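PDB 3IT5: protease lasA from Pseudomonas aeruginosa, which cleaves the pentaglycine cross-links of staphylococcal peptidoglycan and degrades host elastin as a secreted zinc metalloendopeptidase of family M23. Local coordinates for residues Q8-R12 against S34-S38; D40-W44 against S116-H120; H81-V87 against K98-A103. All blocks are in the same frame, centred on the assembly; numbering follows the deposited sequence.

Interaction 1. Residues Q8-R12 against S34-S38; sequences QLPWR and SFDAS. With ZN (zinc ion), chain E.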
# COMPACT_ATOMS: atom_id res chain seq x y z
N GLN A 8 -7.78 -0.06 -5.88
CA GLN A 8 -8.37 -0.00 -4.55
C GLN A 8 -7.22 -0.01 -3.53
O GLN A 8 -6.06 -0.16 -3.91
CB GLN A 8 -9.29 -1.21 -4.31
CG GLN A 8 -8.59 -2.57 -4.39
CD GLN A 8 -9.25 -3.65 -3.56
OE1 GLN A 8 -8.68 -4.12 -2.57
NE2 GLN A 8 -10.45 -4.05 -3.95
N LEU A 9 -7.55 0.14 -2.25
CA LEU A 9 -6.56 0.04 -1.17
C LEU A 9 -6.08 -1.41 -1.00
O LEU A 9 -6.86 -2.35 -1.21
CB LEU A 9 -7.15 0.57 0.14
CG LEU A 9 -7.58 2.05 0.14
CD1 LEU A 9 -8.62 2.32 1.25
CD2 LEU A 9 -6.38 2.99 0.26
N PRO A 10 -4.79 -1.60 -0.62
CA PRO A 10 -4.18 -2.94 -0.58
C PRO A 10 -4.54 -3.80 0.65
O PRO A 10 -3.67 -4.47 1.22
CB PRO A 10 -2.68 -2.63 -0.62
CG PRO A 10 -2.56 -1.31 0.05
CD PRO A 10 -3.81 -0.55 -0.31
N TRP A 11 -5.81 -3.76 1.06
CA TRP A 11 -6.35 -4.73 2.00
C TRP A 11 -7.75 -5.15 1.59
O TRP A 11 -8.34 -4.55 0.69
CB TRP A 11 -6.32 -4.21 3.45
CG TRP A 11 -6.98 -2.88 3.68
CD1 TRP A 11 -8.30 -2.65 3.95
CD2 TRP A 11 -6.33 -1.60 3.71
NE1 TRP A 11 -8.51 -1.30 4.14
CE2 TRP A 11 -7.32 -0.63 3.99
CE3 TRP A 11 -5.00 -1.18 3.51
CZ2 TRP A 11 -7.03 0.73 4.09
CZ3 TRP A 11 -4.72 0.18 3.60
CH2 TRP A 11 -5.73 1.12 3.89
N ARG A 12 -8.27 -6.20 2.22
CA ARG A 12 -9.57 -6.77 1.86
C ARG A 12 -10.69 -5.73 1.83
O ARG A 12 -10.80 -4.89 2.72
CB ARG A 12 -9.95 -7.89 2.82
CG ARG A 12 -9.20 -9.19 2.65
CD ARG A 12 -9.38 -10.03 3.90
NE ARG A 12 -9.11 -11.45 3.67
CZ ARG A 12 -9.37 -12.42 4.54
NH1 ARG A 12 -9.92 -12.13 5.72
NH2 ARG A 12 -9.08 -13.68 4.23
N SER A 34 5.28 5.93 -1.50
CA SER A 34 4.80 4.88 -0.61
C SER A 34 4.00 5.40 0.58
O SER A 34 4.17 6.54 1.02
CB SER A 34 5.98 4.05 -0.09
OG SER A 34 6.89 3.69 -1.13
N PHE A 35 3.11 4.55 1.09
CA PHE A 35 2.53 4.74 2.41
C PHE A 35 2.37 3.41 3.12
O PHE A 35 2.22 2.36 2.47
CB PHE A 35 1.21 5.54 2.35
CG PHE A 35 0.03 4.76 1.82
CD1 PHE A 35 -0.78 4.02 2.68
CD2 PHE A 35 -0.30 4.82 0.47
CE1 PHE A 35 -1.89 3.32 2.19
CE2 PHE A 35 -1.41 4.13 -0.02
CZ PHE A 35 -2.20 3.37 0.84
N ASP A 36 2.45 3.44 4.44
CA ASP A 36 2.31 2.24 5.24
C ASP A 36 0.89 2.12 5.75
O ASP A 36 0.18 3.12 5.84
CB ASP A 36 3.31 2.23 6.40
CG ASP A 36 4.74 2.42 5.95
OD1 ASP A 36 5.12 1.89 4.88
OD2 ASP A 36 5.51 3.10 6.67
N ALA A 37 0.49 0.90 6.08
CA ALA A 37 -0.83 0.64 6.62
C ALA A 37 -0.81 -0.61 7.48
O ALA A 37 -0.15 -1.60 7.16
CB ALA A 37 -1.86 0.50 5.50
N SER A 38 -1.52 -0.53 8.60
CA SER A 38 -1.65 -1.65 9.52
C SER A 38 -3.00 -1.54 10.19
O SER A 38 -3.46 -0.43 10.50
CB SER A 38 -0.53 -1.61 10.56
OG SER A 38 -0.60 -2.72 11.43
ZN ZN E . 7.06 2.39 4.46
O HOH W 1 7.98 1.09 5.82
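F35, W11 and A37 supply most of the 140 Å² buried where the N-terminal loop 8-12 meets strand 34-38. The backbones stay well apart, the nearest CA atoms, those of P10 and A37, being 8.7 Å from each other, so side chains alone bridge the gap. The W11 indole, with chi1 at 54°, reaches across until its CZ3 lies 3.4 Å from A37 CB. W11 CZ3 is also 4.5 Å from F35 CE1, the rings meeting edge to edge. The end of F35 takes in L9 CD2 at 4.2 Å and P10 CD at 4.4 Å from its CZ. Strand alternation puts F35 and A37 on this packing side and D36 on the metal side, where OD1 binds the zinc at 2.0 Å as one of the His/Asp/His ligands of an M23 peptidase, with H23, H122 and water 1 (2.1 Å). Behind the contact, W11 stacks on W17 of strand 16-19, P10 rests on L121 and F123 of strand 121-127, and F35 meets F160 edge-to-face.

Interaction 2. Residues D40-W44 against S116-H120; sequences DWPRW and STGPH
Two irregular loops pack through side chains, backbone carbonyls and one water, burying 418 Å², with R43 and G118 closest at 5.6 Å between CA atoms. W41 has a left-handed backbone (phi/psi 51/61) and an m rotamer (chi1 -75°) that lays its six-membered ring over H120: H120 CB sits 3.9 Å from the ring centroid (CH-pi), and the imidazole is nearly parallel (14°) but slid aside, centroids 5.2 Å apart. H120 is p (chi1 68°), held by ND1 donating to G118 O at 2.7 Å. W44, also m (chi1 -64°), spreads its six-membered ring over G118 CA, 3.8 Å from the centroid, and P119 CD, at 3.9 Å. P42 O lies 3.3 Å from P119 CD. G118 is extended (170/-179); its N donates to S116 OG at 3.3 Å, an ST turn. Water 2 donates to P42 O (2.9 Å) and P119 O (2.8 Å). W41 thus covers H120, the inferred proton donor/acceptor beside the zinc. W44 rests on helix 106-109, P119 on strand 98-102.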
# COMPACT_ATOMS: atom_id res chain seq x y z
N ASP A 40 -3.89 -2.30 13.27
CA ASP A 40 -3.78 -1.76 14.63
C ASP A 40 -2.42 -1.17 15.03
O ASP A 40 -2.30 -0.60 16.11
CB ASP A 40 -4.22 -2.81 15.67
CG ASP A 40 -3.57 -4.18 15.44
OD1 ASP A 40 -2.74 -4.32 14.51
OD2 ASP A 40 -3.91 -5.13 16.19
N TRP A 41 -1.41 -1.29 14.15
CA TRP A 41 -0.03 -0.84 14.42
C TRP A 41 0.56 -1.36 15.75
O TRP A 41 0.94 -0.58 16.62
CB TRP A 41 0.09 0.69 14.33
CG TRP A 41 0.07 1.22 12.92
CD1 TRP A 41 -1.02 1.61 12.20
CD2 TRP A 41 1.20 1.39 12.05
NE1 TRP A 41 -0.65 2.02 10.95
CE2 TRP A 41 0.71 1.90 10.82
CE3 TRP A 41 2.58 1.18 12.18
CZ2 TRP A 41 1.55 2.19 9.74
CZ3 TRP A 41 3.42 1.47 11.10
CH2 TRP A 41 2.90 1.97 9.90
N PRO A 42 0.66 -2.70 15.89
CA PRO A 42 0.96 -3.29 17.18
C PRO A 42 2.46 -3.58 17.38
O PRO A 42 3.29 -3.14 16.58
CB PRO A 42 0.20 -4.61 17.10
CG PRO A 42 0.33 -5.01 15.65
CD PRO A 42 0.55 -3.74 14.84
N ARG A 43 2.78 -4.30 18.45
CA ARG A 43 4.14 -4.77 18.70
C ARG A 43 4.41 -6.00 17.84
O ARG A 43 3.48 -6.63 17.33
CB ARG A 43 4.30 -5.14 20.18
CG ARG A 43 5.67 -4.83 20.73
CD ARG A 43 6.19 -5.92 21.65
NE ARG A 43 7.65 -5.98 21.61
CZ ARG A 43 8.46 -5.81 22.65
NH1 ARG A 43 7.98 -5.57 23.87
NH2 ARG A 43 9.77 -5.88 22.47
N TRP A 44 5.69 -6.35 17.68
CA TRP A 44 6.06 -7.61 17.03
C TRP A 44 5.47 -8.79 17.81
O TRP A 44 5.18 -8.68 19.01
CB TRP A 44 7.59 -7.76 16.93
CG TRP A 44 8.26 -6.73 16.06
CD1 TRP A 44 9.11 -5.74 16.47
CD2 TRP A 44 8.14 -6.59 14.64
NE1 TRP A 44 9.53 -5.00 15.39
CE2 TRP A 44 8.94 -5.50 14.25
CE3 TRP A 44 7.43 -7.29 13.65
CZ2 TRP A 44 9.06 -5.08 12.92
CZ3 TRP A 44 7.54 -6.87 12.32
CH2 TRP A 44 8.35 -5.77 11.97
N SER A 116 12.24 -1.16 10.59
CA SER A 116 10.79 -1.18 10.84
C SER A 116 10.47 -0.99 12.32
O SER A 116 11.11 -1.59 13.19
CB SER A 116 10.16 -2.49 10.34
OG SER A 116 8.79 -2.57 10.73
N THR A 117 9.47 -0.15 12.58
CA THR A 117 9.01 0.16 13.93
C THR A 117 8.16 -0.97 14.53
O THR A 117 8.09 -1.14 15.75
CB THR A 117 8.17 1.46 13.95
OG1 THR A 117 7.03 1.30 13.11
CG2 THR A 117 8.99 2.65 13.44
N GLY A 118 7.52 -1.75 13.65
CA GLY A 118 6.62 -2.83 14.05
C GLY A 118 5.87 -3.33 12.83
O GLY A 118 6.11 -2.84 11.73
N PRO A 119 4.96 -4.31 13.01
CA PRO A 119 4.21 -4.88 11.88
C PRO A 119 3.42 -3.84 11.08
O PRO A 119 2.64 -3.08 11.66
CB PRO A 119 3.25 -5.87 12.55
CG PRO A 119 3.92 -6.24 13.83
CD PRO A 119 4.64 -5.00 14.28
N HIS A 120 3.64 -3.82 9.77
CA HIS A 120 2.91 -2.97 8.82
C HIS A 120 3.20 -3.39 7.38
O HIS A 120 4.14 -4.14 7.12
CB HIS A 120 3.26 -1.48 9.02
CG HIS A 120 4.66 -1.13 8.64
ND1 HIS A 120 5.74 -1.31 9.48
CD2 HIS A 120 5.17 -0.60 7.50
CE1 HIS A 120 6.84 -0.91 8.88
NE2 HIS A 120 6.52 -0.47 7.67
O HOH W 2 3.32 -1.74 14.03

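Interaction 3. Residues H81-V87 against K98-A103; sequences HMDQIQV and KLGVYA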
# COMPACT_ATOMS: atom_id res chain seq x y z
N HIS A 81 7.58 -5.87 3.40
CA HIS A 81 7.25 -6.37 4.74
C HIS A 81 6.13 -7.41 4.65
O HIS A 81 5.21 -7.42 5.47
CB HIS A 81 6.87 -5.24 5.70
CG HIS A 81 7.87 -4.13 5.78
ND1 HIS A 81 9.21 -4.35 6.01
CD2 HIS A 81 7.71 -2.79 5.72
CE1 HIS A 81 9.84 -3.18 6.05
NE2 HIS A 81 8.95 -2.22 5.88
N MET A 82 6.22 -8.28 3.65
CA MET A 82 5.23 -9.34 3.44
C MET A 82 5.65 -10.64 4.12
O MET A 82 6.80 -10.81 4.50
CB MET A 82 5.03 -9.59 1.94
CG MET A 82 4.39 -8.45 1.17
SD MET A 82 2.68 -8.16 1.62
CE MET A 82 1.90 -9.69 1.09
N ASP A 83 4.69 -11.54 4.27
CA ASP A 83 4.94 -12.87 4.82
C ASP A 83 3.88 -13.81 4.26
O ASP A 83 2.84 -13.36 3.76
CB ASP A 83 4.88 -12.83 6.35
CG ASP A 83 5.38 -14.12 7.00
OD1 ASP A 83 6.13 -14.89 6.37
OD2 ASP A 83 5.02 -14.36 8.18
N GLN A 84 4.15 -15.12 4.31
CA GLN A 84 3.18 -16.15 3.95
C GLN A 84 2.59 -15.89 2.56
O GLN A 84 1.37 -15.94 2.35
CB GLN A 84 2.09 -16.25 5.03
CG GLN A 84 2.63 -16.55 6.43
CD GLN A 84 1.56 -16.57 7.51
OE1 GLN A 84 0.37 -16.77 7.23
NE2 GLN A 84 1.97 -16.38 8.76
N ILE A 85 3.48 -15.61 1.60
CA ILE A 85 3.08 -15.31 0.23
C ILE A 85 2.36 -16.49 -0.41
O ILE A 85 2.87 -17.61 -0.44
CB ILE A 85 4.29 -14.84 -0.63
CG1 ILE A 85 4.95 -13.62 0.02
CG2 ILE A 85 3.84 -14.54 -2.07
CD1 ILE A 85 6.08 -12.99 -0.80
N GLN A 86 1.15 -16.22 -0.89
CA GLN A 86 0.30 -17.26 -1.44
C GLN A 86 0.01 -17.08 -2.93
O GLN A 86 -0.97 -17.61 -3.46
CB GLN A 86 -0.99 -17.40 -0.62
CG GLN A 86 -1.87 -16.16 -0.59
CD GLN A 86 -3.24 -16.46 -0.01
OE1 GLN A 86 -3.35 -16.98 1.10
NE2 GLN A 86 -4.28 -16.12 -0.75
N VAL A 87 0.88 -16.32 -3.60
CA VAL A 87 0.81 -16.16 -5.06
C VAL A 87 2.16 -16.53 -5.68
O VAL A 87 3.17 -16.63 -4.97
CB VAL A 87 0.36 -14.73 -5.48
CG1 VAL A 87 -1.16 -14.57 -5.30
CG2 VAL A 87 1.12 -13.65 -4.73
N LYS A 98 -5.89 -11.98 -2.42
CA LYS A 98 -4.99 -12.06 -1.26
C LYS A 98 -3.59 -12.50 -1.67
O LYS A 98 -3.40 -13.58 -2.23
CB LYS A 98 -5.57 -12.98 -0.18
CG LYS A 98 -4.66 -13.16 1.03
CD LYS A 98 -5.40 -13.84 2.19
CE LYS A 98 -4.45 -14.21 3.33
NZ LYS A 98 -5.22 -14.66 4.53
N LEU A 99 -2.61 -11.64 -1.38
CA LEU A 99 -1.21 -11.91 -1.71
C LEU A 99 -0.48 -12.61 -0.57
O LEU A 99 0.54 -13.27 -0.78
CB LEU A 99 -0.49 -10.60 -2.05
CG LEU A 99 -1.11 -9.69 -3.11
CD1 LEU A 99 -0.21 -8.47 -3.36
CD2 LEU A 99 -1.35 -10.45 -4.41
N GLY A 100 -1.01 -12.43 0.65
CA GLY A 100 -0.43 -13.01 1.85
C GLY A 100 -0.83 -12.23 3.09
O GLY A 100 -2.00 -11.86 3.25
N VAL A 101 0.14 -11.99 3.96
CA VAL A 101 -0.06 -11.17 5.15
C VAL A 101 1.12 -10.23 5.29
O VAL A 101 2.17 -10.46 4.68
CB VAL A 101 -0.20 -12.03 6.44
CG1 VAL A 101 -1.53 -12.78 6.47
CG2 VAL A 101 0.97 -13.02 6.56
N TYR A 102 0.96 -9.16 6.08
CA TYR A 102 2.15 -8.42 6.49
C TYR A 102 2.81 -9.15 7.65
O TYR A 102 2.15 -9.87 8.40
CB TYR A 102 1.86 -6.93 6.77
CG TYR A 102 0.86 -6.60 7.86
CD1 TYR A 102 1.24 -6.57 9.20
CD2 TYR A 102 -0.45 -6.25 7.54
CE1 TYR A 102 0.32 -6.24 10.20
CE2 TYR A 102 -1.37 -5.91 8.53
CZ TYR A 102 -0.98 -5.91 9.86
OH TYR A 102 -1.89 -5.58 10.84
N ALA A 103 4.13 -8.99 7.77
CA ALA A 103 4.91 -9.81 8.70
C ALA A 103 4.72 -9.41 10.17
O ALA A 103 4.67 -8.23 10.51
CB ALA A 103 6.40 -9.77 8.32
O HOH W 3 -4.71 -15.57 -3.34
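The segments run antiparallel, with D83 and V101 as a hydrogen-bonded pair: D83 N donates to V101 O at 2.8 Å and V101 N to D83 O at 3.0 Å. A103 N to H81 O (3.0 Å) extends the ladder past the non-hydrogen-bonded pair M82-Y102. Beyond D83 the chain bends through Q84 (52/48), yet Q86 N reaches L99 O at 3.0 Å. A classic beta bulge, L99 and G100 facing V51, interrupts the other edge of strand 98-102; at G100 (156/-136) a CB would run into D83 O and Q84 O. This strand lies between 50-52 and 75-83 in the antiparallel sheet characteristic of M23 peptidases. D83 and V101 share one face, CB and CG2 3.9 Å apart. M82 curls back, placing CE 4.0 Å from L99 CB, and V87 CG2 lies 4.1 Å from L99 CD2. Water 3 links Q86 NE2 (2.7 Å) to K98 O (2.6 Å). The ring of H81, an inferred proton donor/acceptor, leaves the segments and meets that of H120, with ND1 hydrogen-bonded to A109 O.

The three contacts lie 13 to 15 Å apart, centre to centre, and each includes a residue at or beside the zinc site: D36 the metal ligand, H120 and H81 the inferred proton donor/acceptors, with H120 NE2 3.3 Å from H81 CD2. Along the chain interaction 1 closes before interaction 2 opens, and interaction 3 is nested inside the loop that interaction 2 closes. Interactions 1 and 3 involve strands of the same large antiparallel sheet, while interaction 2 joins loops next to it. S38 ties them together: its OG is 3.3 Å from P119 O and 3.2 Å from Y102 OH, both probable, weak hydrogen bonds.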